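Local coordinates for DNA methyltransferase (Nicotiana tabacum, PDB 4ONQ), which probably methylates DNA cytosines at C5 using S-adenosyl-L-methionine, as the catalytic domain of a plant DRM de novo methyltransferase, at residues 15-20 with 70-75; 28-33 with 61-66; 287-292 with 342-347. The protein carries 5 engineered substitutions. One frame throughout, in Å; residues are numbered along the deposited sequence.

How the contacts relate
Contacts 1 and 2 lie at one edge of the mixed sheet, where its outermost strand 66-69 is flanked by 61-66 and 70-75. In sequence, contact 2 falls between the two halves of contact 1, and contact 3 follows both. The centres of contacts 1 and 2 are about 22 Å apart, yet they meet where F15 N probably hydrogen-bonds to E66 OE2. Contact 3, equally far from contact 2, joins the loop after the other edge strand, 282-286, to helix 337-352, which Y61 touches. Its centre is about 32 Å from that of contact 1, across the chain's centre and without touching. Only contact 3 includes sinefungin-pocket residues; contacts 1 and 2 pack the N-terminal loop against the 66-69 edge.

Contact 1 of 3, residues 15-20 with 70-75; sequences FGVPTE and SKYFCA
V17 packs against both Y72 and F73 and contributes most from 15-20. V17 CG1 meets the F73 ring, 3.6 Å from F73 CE2, and also Y72 CB, while CG2 lies near Y72 CB and CG. A chi1 of -67° points the methyls this way, CG1 anti to the carbonyl carbon and CG2 in the crowded place between N and C. P18 continues the apolar patch: its ring crosses the F73 side chain at about a right angle, with P18 CD 3.5 Å from F73 CE1. On the other flank T19 uses its methyl, with T19 CG2 3.4 Å from Y72 O and also against Y72 CB. E20 bends at chi2 (-99°), so its carboxylate swings to the edge of the tyrosine ring, E20 OE2 lying 4.0 Å from Y72 CE1 near the ring plane.

Behind these groups, a type I turn from V17 to E20 sets the four residues against the aromatic pair, closed by a weak E20 N to V17 O bond. G16 precedes the turn with backbone angles (phi 146°) at which a CB would crowd the carbonyl O of F15. Residues 70-72 form a short 3-10 turn, tied by F73 N to S70 O at 2.8 Å, and K71 CG lies over the centre of one face of the Y72 ring. The loop before strand 39-45 supplies 15-20, and 70-75 connects strands 66-69 and 79-84 at the edge of the mixed sheet, where Y218, T215 and D214 of helix 213-220 pack on F73.

No hydrogen bond crosses between the segments, so shape and apolar contact hold them; the carboxylate at the tyrosine edge may add a mild attraction for the ring hydrogens.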
loop_
_atom_site.group_PDB
_atom_site.type_symbol
_atom_site.label_atom_id
_atom_site.label_comp_id
_atom_site.label_asym_id
_atom_site.label_seq_id
_atom_site.Cartn_x
_atom_site.Cartn_y
_atom_site.Cartn_z
ATOM N N PHE A 15 14.073 1.865 -8.571
ATOM C CA PHE A 15 14.987 1.269 -9.505
ATOM C C PHE A 15 14.265 1.121 -10.789
ATOM O O PHE A 15 14.770 0.555 -11.705
ATOM C CB PHE A 15 15.421 -0.103 -9.062
ATOM C CG PHE A 15 16.208 -0.096 -7.820
ATOM C CD1 PHE A 15 17.419 0.518 -7.780
ATOM C CD2 PHE A 15 15.736 -0.695 -6.696
ATOM C CE1 PHE A 15 18.158 0.539 -6.634
ATOM C CE2 PHE A 15 16.459 -0.677 -5.539
ATOM C CZ PHE A 15 17.672 -0.057 -5.508
ATOM N N GLY A 16 13.041 1.577 -10.832
ATOM C CA GLY A 16 12.291 1.512 -12.071
ATOM C C GLY A 16 10.808 1.265 -11.867
ATOM O O GLY A 16 10.400 0.559 -10.949
ATOM N N VAL A 17 9.999 1.864 -12.733
ATOM C CA VAL A 17 8.564 1.629 -12.738
ATOM C C VAL A 17 8.161 1.215 -14.153
ATOM O O VAL A 17 8.815 1.606 -15.121
ATOM C CB VAL A 17 7.780 2.883 -12.274
ATOM C CG1 VAL A 17 8.047 3.165 -10.798
ATOM C CG2 VAL A 17 8.137 4.091 -13.128
ATOM N N PRO A 18 7.089 0.416 -14.283
ATOM C CA PRO A 18 6.735 -0.164 -15.582
ATOM C C PRO A 18 6.366 0.857 -16.652
ATOM O O PRO A 18 6.592 0.625 -17.839
ATOM C CB PRO A 18 5.509 -1.023 -15.248
ATOM C CG PRO A 18 4.917 -0.380 -14.067
ATOM C CD PRO A 18 6.092 0.075 -13.256
ATOM N N THR A 19 5.851 1.996 -16.260
ATOM C CA THR A 19 5.312 2.960 -17.184
ATOM C C THR A 19 6.300 3.988 -17.721
ATOM O O THR A 19 5.957 4.839 -18.489
ATOM C CB THR A 19 4.261 3.740 -16.433
ATOM O OG1 THR A 19 4.019 4.956 -17.115
ATOM C CG2 THR A 19 4.801 4.052 -15.089
ATOM N N GLU A 20 7.524 3.933 -17.270
ATOM C CA GLU A 20 8.460 4.892 -17.738
ATOM C C GLU A 20 9.722 4.205 -18.076
ATOM O O GLU A 20 9.906 3.052 -17.760
ATOM C CB GLU A 20 8.756 5.897 -16.661
ATOM C CG GLU A 20 7.553 6.495 -16.103
ATOM C CD GLU A 20 7.263 7.815 -16.671
ATOM O OE1 GLU A 20 8.218 8.498 -17.046
ATOM O OE2 GLU A 20 6.084 8.178 -16.737
ATOM N N SER A 70 3.326 5.947 -5.865
ATOM C CA SER A 70 2.365 5.023 -6.457
ATOM C C SER A 70 1.581 5.655 -7.595
ATOM O O SER A 70 0.746 4.998 -8.215
ATOM C CB SER A 70 1.415 4.467 -5.397
ATOM O OG SER A 70 2.096 3.574 -4.541
ATOM N N LYS A 71 1.905 6.874 -7.924
ATOM C CA LYS A 71 1.248 7.535 -8.999
ATOM C C LYS A 71 1.668 6.959 -10.295
ATOM O O LYS A 71 1.067 7.174 -11.301
ATOM C CB LYS A 71 1.594 8.987 -8.975
ATOM C CG LYS A 71 2.868 9.343 -9.629
ATOM C CD LYS A 71 3.167 10.774 -9.387
ATOM C CE LYS A 71 4.311 11.297 -10.175
ATOM N NZ LYS A 71 4.563 12.695 -9.837
ATOM N N TYR A 72 2.717 6.187 -10.253
ATOM C CA TYR A 72 3.184 5.453 -11.420
ATOM C C TYR A 72 2.497 4.098 -11.538
ATOM O O TYR A 72 2.798 3.317 -12.439
ATOM C CB TYR A 72 4.701 5.287 -11.361
ATOM C CG TYR A 72 5.432 6.606 -11.448
ATOM C CD1 TYR A 72 5.432 7.338 -12.624
ATOM C CD2 TYR A 72 6.114 7.122 -10.354
ATOM C CE1 TYR A 72 6.090 8.546 -12.712
ATOM C CE2 TYR A 72 6.773 8.331 -10.431
ATOM C CZ TYR A 72 6.759 9.037 -11.614
ATOM O OH TYR A 72 7.416 10.240 -11.706
ATOM N N PHE A 73 1.562 3.827 -10.633
ATOM C CA PHE A 73 0.867 2.548 -10.631
ATOM C C PHE A 73 -0.650 2.692 -10.614
ATOM O O PHE A 73 -1.373 1.739 -10.909
ATOM C CB PHE A 73 1.343 1.684 -9.465
ATOM C CG PHE A 73 2.794 1.306 -9.552
ATOM C CD1 PHE A 73 3.176 0.101 -10.113
ATOM C CD2 PHE A 73 3.779 2.165 -9.088
ATOM C CE1 PHE A 73 4.508 -0.250 -10.196
ATOM C CE2 PHE A 73 5.111 1.822 -9.175
ATOM C CZ PHE A 73 5.474 0.612 -9.727
ATOM N N CYS A 74 -1.124 3.887 -10.280
ATOM C CA CYS A 74 -2.558 4.143 -10.194
ATOM C C CYS A 74 -2.810 5.635 -10.269
ATOM O O CYS A 74 -1.882 6.415 -10.465
ATOM C CB CYS A 74 -3.139 3.585 -8.896
ATOM S SG CYS A 74 -2.477 4.372 -7.411
ATOM N N ALA A 75 -4.068 6.028 -10.107
ATOM C CA ALA A 75 -4.454 7.422 -10.266
ATOM C C ALA A 75 -4.335 8.232 -8.973
ATOM O O ALA A 75 -4.796 9.367 -8.906
ATOM C CB ALA A 75 -5.856 7.513 -10.825
#

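Contact 2 of 3, residues 28-33 with 61-66; sequences RTLPSQ and YDIEPE. Engineered in segment 28-33: S32 (natural residue Glu).
This is a surface contact between two irregular strips running nearly antiparallel, joined without a single hydrogen bond: 28-33, in the loop leading toward strand 39-45, lies along 61-66, which carries the chain from helix 50-59 into edge strand 66-69. Its apolar centre is small. L30 CD1 comes to 3.8 Å from I63 CD1, the two side chains crossing obliquely, and the same leucine methyl also lies over one face of the R28 guanidinium, toward its rim. R28 extends fully through its first two torsions and turns only at chi3 (70°), which lays R28 NH1 3.8 Å from I63 CG2; a weak hydrogen bond from R28 NH2 to L86 O helps hold the flat group. Beyond L30, the proline ring of P31 rests on a main-chain oxygen, with P31 CG 3.5 Å from Y61 O.

Q33 closes the far end. Its CG takes the crowded position between N and the carbonyl carbon, and the chain bends at chi2 (-77°), sliding past Y61 in the opposite direction so that Q33 CG lies 4.0 Å from Y61 CB. The amide ends near D62, 3.2 Å from Q33 NE2 to D62 OD2, but the two planes stand 80° apart and the angle is too poor for a hydrogen bond.

Around the strips, I63 packs on I83 of strand 79-84, and P65 rests on W53 and S57 of helix 50-59. E66, already in the edge strand, is bridged to R91 and bonded to H84, while Y61 reaches the other way to helix 337-352, where K349 makes a cation-pi contact with its ring.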
loop_
_atom_site.group_PDB
_atom_site.type_symbol
_atom_site.label_atom_id
_atom_site.label_comp_id
_atom_site.label_asym_id
_atom_site.label_seq_id
_atom_site.Cartn_x
_atom_site.Cartn_y
_atom_site.Cartn_z
ATOM N N ARG A 28 21.819 -2.878 -7.843
ATOM C CA ARG A 28 22.036 -2.713 -6.423
ATOM C C ARG A 28 22.884 -3.870 -5.959
ATOM O O ARG A 28 22.649 -5.012 -6.350
ATOM C CB ARG A 28 20.716 -2.677 -5.655
ATOM C CG ARG A 28 20.912 -2.651 -4.150
ATOM C CD ARG A 28 19.596 -2.580 -3.404
ATOM N NE ARG A 28 18.827 -3.817 -3.499
ATOM C CZ ARG A 28 17.699 -4.035 -2.831
ATOM N NH1 ARG A 28 17.226 -3.102 -2.017
ATOM N NH2 ARG A 28 17.050 -5.184 -2.968
ATOM N N THR A 29 23.832 -3.569 -5.107
ATOM C CA THR A 29 24.631 -4.604 -4.527
ATOM C C THR A 29 24.271 -4.729 -3.055
ATOM O O THR A 29 24.456 -3.823 -2.269
ATOM C CB THR A 29 26.124 -4.358 -4.785
ATOM O OG1 THR A 29 26.490 -4.952 -6.040
ATOM C CG2 THR A 29 26.967 -4.983 -3.717
ATOM N N LEU A 30 23.699 -5.864 -2.717
ATOM C CA LEU A 30 23.270 -6.097 -1.348
ATOM C C LEU A 30 24.462 -6.303 -0.429
ATOM O O LEU A 30 25.372 -7.074 -0.748
ATOM C CB LEU A 30 22.351 -7.318 -1.267
ATOM C CG LEU A 30 20.846 -7.053 -1.208
ATOM C CD1 LEU A 30 20.558 -5.865 -0.306
ATOM C CD2 LEU A 30 20.258 -6.848 -2.594
ATOM N N PRO A 31 24.475 -5.584 0.701
ATOM C CA PRO A 31 25.393 -5.906 1.796
ATOM C C PRO A 31 25.332 -7.397 2.116
ATOM O O PRO A 31 24.248 -7.972 2.066
ATOM C CB PRO A 31 24.840 -5.088 2.961
ATOM C CG PRO A 31 24.086 -3.933 2.314
ATOM C CD PRO A 31 23.858 -4.256 0.862
ATOM N N SER A 32 26.473 -8.014 2.406
ATOM C CA SER A 32 26.554 -9.465 2.586
ATOM C C SER A 32 25.598 -9.999 3.647
ATOM O O SER A 32 25.030 -11.077 3.496
ATOM C CB SER A 32 27.990 -9.874 2.934
ATOM O OG SER A 32 28.081 -11.247 3.272
ATOM N N GLN A 33 25.443 -9.249 4.728
ATOM C CA GLN A 33 24.585 -9.662 5.835
ATOM C C GLN A 33 23.110 -9.497 5.481
ATOM O O GLN A 33 22.237 -10.155 6.051
ATOM C CB GLN A 33 24.917 -8.863 7.104
ATOM C CG GLN A 33 24.538 -7.378 7.058
ATOM C CD GLN A 33 25.497 -6.523 6.241
ATOM O OE1 GLN A 33 26.182 -7.012 5.343
ATOM N NE2 GLN A 33 25.547 -5.231 6.555
ATOM N N TYR A 61 20.208 -3.820 8.265
ATOM C CA TYR A 61 21.342 -4.347 7.515
ATOM C C TYR A 61 21.919 -3.361 6.494
ATOM O O TYR A 61 22.415 -3.765 5.441
ATOM C CB TYR A 61 20.942 -5.675 6.866
ATOM C CG TYR A 61 20.130 -6.535 7.814
ATOM C CD1 TYR A 61 20.729 -7.156 8.903
ATOM C CD2 TYR A 61 18.762 -6.701 7.640
ATOM C CE1 TYR A 61 19.994 -7.929 9.782
ATOM C CE2 TYR A 61 18.017 -7.472 8.516
ATOM C CZ TYR A 61 18.638 -8.082 9.582
ATOM O OH TYR A 61 17.901 -8.852 10.453
ATOM N N ASP A 62 21.834 -2.071 6.825
ATOM C CA ASP A 62 22.443 -0.982 6.054
ATOM C C ASP A 62 21.814 -0.704 4.690
ATOM O O ASP A 62 22.257 0.195 3.974
ATOM C CB ASP A 62 23.946 -1.196 5.904
ATOM C CG ASP A 62 24.648 -1.290 7.234
ATOM O OD1 ASP A 62 24.307 -0.499 8.137
ATOM O OD2 ASP A 62 25.534 -2.160 7.375
ATOM N N ILE A 63 20.780 -1.463 4.345
ATOM C CA ILE A 63 20.094 -1.319 3.061
ATOM C C ILE A 63 19.537 0.094 2.834
ATOM O O ILE A 63 18.956 0.704 3.733
ATOM C CB ILE A 63 18.963 -2.367 2.918
ATOM C CG1 ILE A 63 19.534 -3.781 3.078
ATOM C CG2 ILE A 63 18.241 -2.219 1.583
ATOM C CD1 ILE A 63 18.541 -4.883 2.767
ATOM N N GLU A 64 19.687 0.609 1.641
ATOM C CA GLU A 64 19.135 1.901 1.376
ATOM C C GLU A 64 17.752 1.736 0.828
ATOM O O GLU A 64 17.495 0.864 0.025
ATOM C CB GLU A 64 19.959 2.640 0.350
ATOM C CG GLU A 64 21.283 3.123 0.790
ATOM C CD GLU A 64 22.209 3.259 -0.388
ATOM O OE1 GLU A 64 21.828 2.799 -1.478
ATOM O OE2 GLU A 64 23.309 3.821 -0.239
ATOM N N PRO A 65 16.867 2.609 1.237
ATOM C CA PRO A 65 15.467 2.476 0.837
ATOM C C PRO A 65 15.294 2.750 -0.638
ATOM O O PRO A 65 16.119 3.439 -1.242
ATOM C CB PRO A 65 14.764 3.563 1.655
ATOM C CG PRO A 65 15.819 4.565 1.923
ATOM C CD PRO A 65 17.078 3.770 2.116
ATOM N N GLU A 66 14.233 2.191 -1.204
ATOM C CA GLU A 66 13.845 2.454 -2.575
ATOM C C GLU A 66 12.596 3.314 -2.517
ATOM O O GLU A 66 11.539 2.865 -2.067
ATOM C CB GLU A 66 13.569 1.143 -3.317
ATOM C CG GLU A 66 12.990 1.334 -4.710
ATOM C CD GLU A 66 12.772 0.027 -5.461
ATOM O OE1 GLU A 66 12.691 -1.042 -4.814
ATOM O OE2 GLU A 66 12.685 0.075 -6.708
#

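Contact 3 of 3, residues 287-292 with 342-347. With SFG (sinefungin), chain C.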
loop_
_atom_site.group_PDB
_atom_site.type_symbol
_atom_site.label_atom_id
_atom_site.label_comp_id
_atom_site.label_asym_id
_atom_site.label_seq_id
_atom_site.Cartn_x
_atom_site.Cartn_y
_atom_site.Cartn_z
ATOM N N ASN A 287 -2.667 -11.558 17.450
ATOM C CA ASN A 287 -3.166 -10.220 17.728
ATOM C C ASN A 287 -2.059 -9.208 17.983
ATOM O O ASN A 287 -2.148 -8.061 17.548
ATOM C CB ASN A 287 -4.157 -10.252 18.887
ATOM C CG ASN A 287 -5.384 -11.084 18.572
ATOM O OD1 ASN A 287 -5.466 -11.713 17.513
ATOM N ND2 ASN A 287 -6.343 -11.100 19.491
ATOM N N ASP A 288 -1.007 -9.632 18.674
ATOM C CA ASP A 288 0.056 -8.701 19.032
ATOM C C ASP A 288 1.419 -9.149 18.524
ATOM O O ASP A 288 1.791 -10.313 18.633
ATOM C CB ASP A 288 0.104 -8.487 20.547
ATOM C CG ASP A 288 0.824 -7.205 20.935
ATOM O OD1 ASP A 288 1.580 -6.666 20.100
ATOM O OD2 ASP A 288 0.633 -6.735 22.077
ATOM N N VAL A 289 2.163 -8.193 17.981
ATOM C CA VAL A 289 3.512 -8.438 17.493
ATOM C C VAL A 289 4.446 -8.766 18.661
ATOM O O VAL A 289 5.522 -9.337 18.470
ATOM C CB VAL A 289 4.027 -7.210 16.707
ATOM C CG1 VAL A 289 4.440 -6.100 17.652
ATOM C CG2 VAL A 289 5.155 -7.590 15.778
ATOM N N GLN A 290 3.978 -8.490 19.864
ATOM C CA GLN A 290 4.768 -8.694 21.055
ATOM C C GLN A 290 4.598 -10.078 21.605
ATOM O O GLN A 290 5.287 -10.479 22.513
ATOM C CB GLN A 290 4.372 -7.701 22.116
ATOM C CG GLN A 290 5.441 -7.445 23.133
ATOM C CD GLN A 290 6.519 -6.500 22.639
ATOM O OE1 GLN A 290 7.707 -6.699 22.911
ATOM N NE2 GLN A 290 6.112 -5.458 21.922
ATOM N N GLN A 291 3.678 -10.817 21.036
ATOM C CA GLN A 291 3.466 -12.200 21.447
ATOM C C GLN A 291 4.216 -13.184 20.547
ATOM O O GLN A 291 4.121 -14.399 20.722
ATOM C CB GLN A 291 1.971 -12.540 21.527
ATOM C CG GLN A 291 1.314 -12.916 20.209
ATOM C CD GLN A 291 -0.174 -13.204 20.366
ATOM O OE1 GLN A 291 -1.003 -12.688 19.618
ATOM N NE2 GLN A 291 -0.513 -14.030 21.347
ATOM N N LEU A 292 4.973 -12.651 19.593
ATOM C CA LEU A 292 5.858 -13.475 18.776
ATOM C C LEU A 292 7.273 -13.489 19.334
ATOM O O LEU A 292 8.122 -12.711 18.898
ATOM C CB LEU A 292 5.907 -12.973 17.332
ATOM C CG LEU A 292 4.734 -13.255 16.397
ATOM C CD1 LEU A 292 5.073 -12.746 15.017
ATOM C CD2 LEU A 292 4.408 -14.734 16.351
ATOM N N VAL A 342 11.929 -5.261 13.471
ATOM C CA VAL A 342 13.347 -5.592 13.387
ATOM C C VAL A 342 13.707 -6.800 14.255
ATOM O O VAL A 342 14.385 -7.725 13.799
ATOM C CB VAL A 342 14.214 -4.384 13.785
ATOM C CG1 VAL A 342 15.695 -4.750 13.781
ATOM C CG2 VAL A 342 13.942 -3.225 12.846
ATOM N N ARG A 343 13.242 -6.778 15.501
ATOM C CA ARG A 343 13.463 -7.868 16.445
ATOM C C ARG A 343 12.997 -9.183 15.842
ATOM O O ARG A 343 13.716 -10.187 15.860
ATOM C CB ARG A 343 12.689 -7.605 17.739
ATOM C CG ARG A 343 13.009 -8.564 18.874
ATOM C CD ARG A 343 11.933 -8.536 19.957
ATOM N NE ARG A 343 10.832 -9.449 19.656
ATOM C CZ ARG A 343 9.560 -9.083 19.539
ATOM N NH1 ARG A 343 9.213 -7.813 19.705
ATOM N NH2 ARG A 343 8.633 -9.989 19.263
ATOM N N ILE A 344 11.789 -9.167 15.293
ATOM C CA ILE A 344 11.199 -10.382 14.742
ATOM C C ILE A 344 11.918 -10.875 13.487
ATOM O O ILE A 344 12.196 -12.074 13.355
ATOM C CB ILE A 344 9.693 -10.200 14.495
ATOM C CG1 ILE A 344 8.979 -10.075 15.839
ATOM C CG2 ILE A 344 9.127 -11.350 13.686
ATOM C CD1 ILE A 344 7.493 -10.160 15.746
ATOM N N LEU A 345 12.232 -9.958 12.577
ATOM C CA LEU A 345 12.974 -10.322 11.373
ATOM C C LEU A 345 14.298 -10.967 11.768
ATOM O O LEU A 345 14.684 -12.008 11.229
ATOM C CB LEU A 345 13.212 -9.101 10.480
ATOM C CG LEU A 345 14.184 -9.280 9.308
ATOM C CD1 LEU A 345 13.768 -10.435 8.415
ATOM C CD2 LEU A 345 14.287 -8.001 8.498
ATOM N N ASP A 346 14.975 -10.361 12.737
ATOM C CA ASP A 346 16.251 -10.887 13.196
ATOM C C ASP A 346 16.111 -12.278 13.815
ATOM O O ASP A 346 16.915 -13.168 13.532
ATOM C CB ASP A 346 16.924 -9.921 14.172
ATOM C CG ASP A 346 18.382 -10.251 14.389
ATOM O OD1 ASP A 346 18.726 -10.748 15.483
ATOM O OD2 ASP A 346 19.182 -10.033 13.454
ATOM N N LEU A 347 15.097 -12.469 14.655
ATOM C CA LEU A 347 14.828 -13.791 15.216
ATOM C C LEU A 347 14.639 -14.835 14.112
ATOM O O LEU A 347 15.218 -15.923 14.173
ATOM C CB LEU A 347 13.600 -13.760 16.130
ATOM C CG LEU A 347 13.786 -13.232 17.554
ATOM C CD1 LEU A 347 12.444 -12.867 18.165
ATOM C CD2 LEU A 347 14.494 -14.268 18.411
HETATM N N SFG C . -0.192 -3.366 5.719
HETATM C CA SFG C . -1.589 -2.995 6.007
HETATM C C SFG C . -2.351 -3.095 4.688
HETATM O O SFG C . -1.688 -3.284 3.647
HETATM O OXT SFG C . -3.597 -3.051 4.766
HETATM C CB SFG C . -1.597 -1.584 6.621
HETATM C CG SFG C . -0.909 -1.777 7.971
HETATM C CD SFG C . -0.654 -0.592 8.925
HETATM N NE SFG C . 0.244 0.419 8.360
HETATM C "C5'" SFG C . -0.085 -1.339 10.145
HETATM C "C4'" SFG C . -1.359 -2.152 10.493
HETATM O "O4'" SFG C . -0.781 -1.995 11.870
HETATM C "C3'" SFG C . -2.726 -1.804 11.068
HETATM O "O3'" SFG C . -3.554 -2.952 11.147
HETATM C "C2'" SFG C . -2.406 -1.244 12.398
HETATM O "O2'" SFG C . -3.611 -1.113 13.160
HETATM C "C1'" SFG C . -1.722 -2.582 12.781
HETATM N N9 SFG C . -1.201 -2.502 14.167
HETATM C C8 SFG C . -1.141 -1.486 15.012
HETATM N N7 SFG C . -0.546 -1.904 16.126
HETATM C C5 SFG C . -0.209 -3.185 15.969
HETATM C C6 SFG C . 0.399 -4.059 16.778
HETATM N N6 SFG C . 0.758 -3.614 17.979
HETATM N N1 SFG C . 0.644 -5.325 16.414
HETATM C C2 SFG C . 0.245 -5.736 15.142
HETATM N N3 SFG C . -0.390 -4.804 14.317
HETATM C C4 SFG C . -0.581 -3.541 14.739
#
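One guanidinium nitrogen grips two backbone carbonyls here: R343 NH2, reaching out from helix 337-352, donates to L292 O at 2.8 Å and to V289 O at 3.3 Å. Both oxygens lie at the guanidinium edge in its plane. The V289 bond is the longer but straighter one (166°), arriving in the plane of its carbonyl; the L292 bond bends to 142° and comes from above its carbonyl plane. R343 leaves the helix with CG anti to N and runs extended until chi3 turns it (86°), which carries the flat group over to the loop that follows strand 282-286.

Beside this polar grip, I344 provides the apolar half. Its CD1 is wedged between V289 and L292, at 3.5 Å from V289 CG2, with L292 CB and CD1 also touching it. L234 and L236 of strand 231-236 and F286 of strand 282-286 complete the surroundings of this cluster.

The loop is stiffened from within. D288 OD1 accepts from Q290 N at 3.0 Å, an Asx turn, and Q291 OE1 receives both N287 N and D288 N. D288 and V289 also line the sinefungin pocket near the adenine N1 and N6: V289 N is 3.6 Å from SFG N1, and D288 OD1 is 3.8 Å from SFG N6.

R343 NH2 thus serves two main-chain oxygens, and the positive charge probably polarises their peptides, fixing the loop on its helix side while its other side meets the adenine of the cofactor analogue.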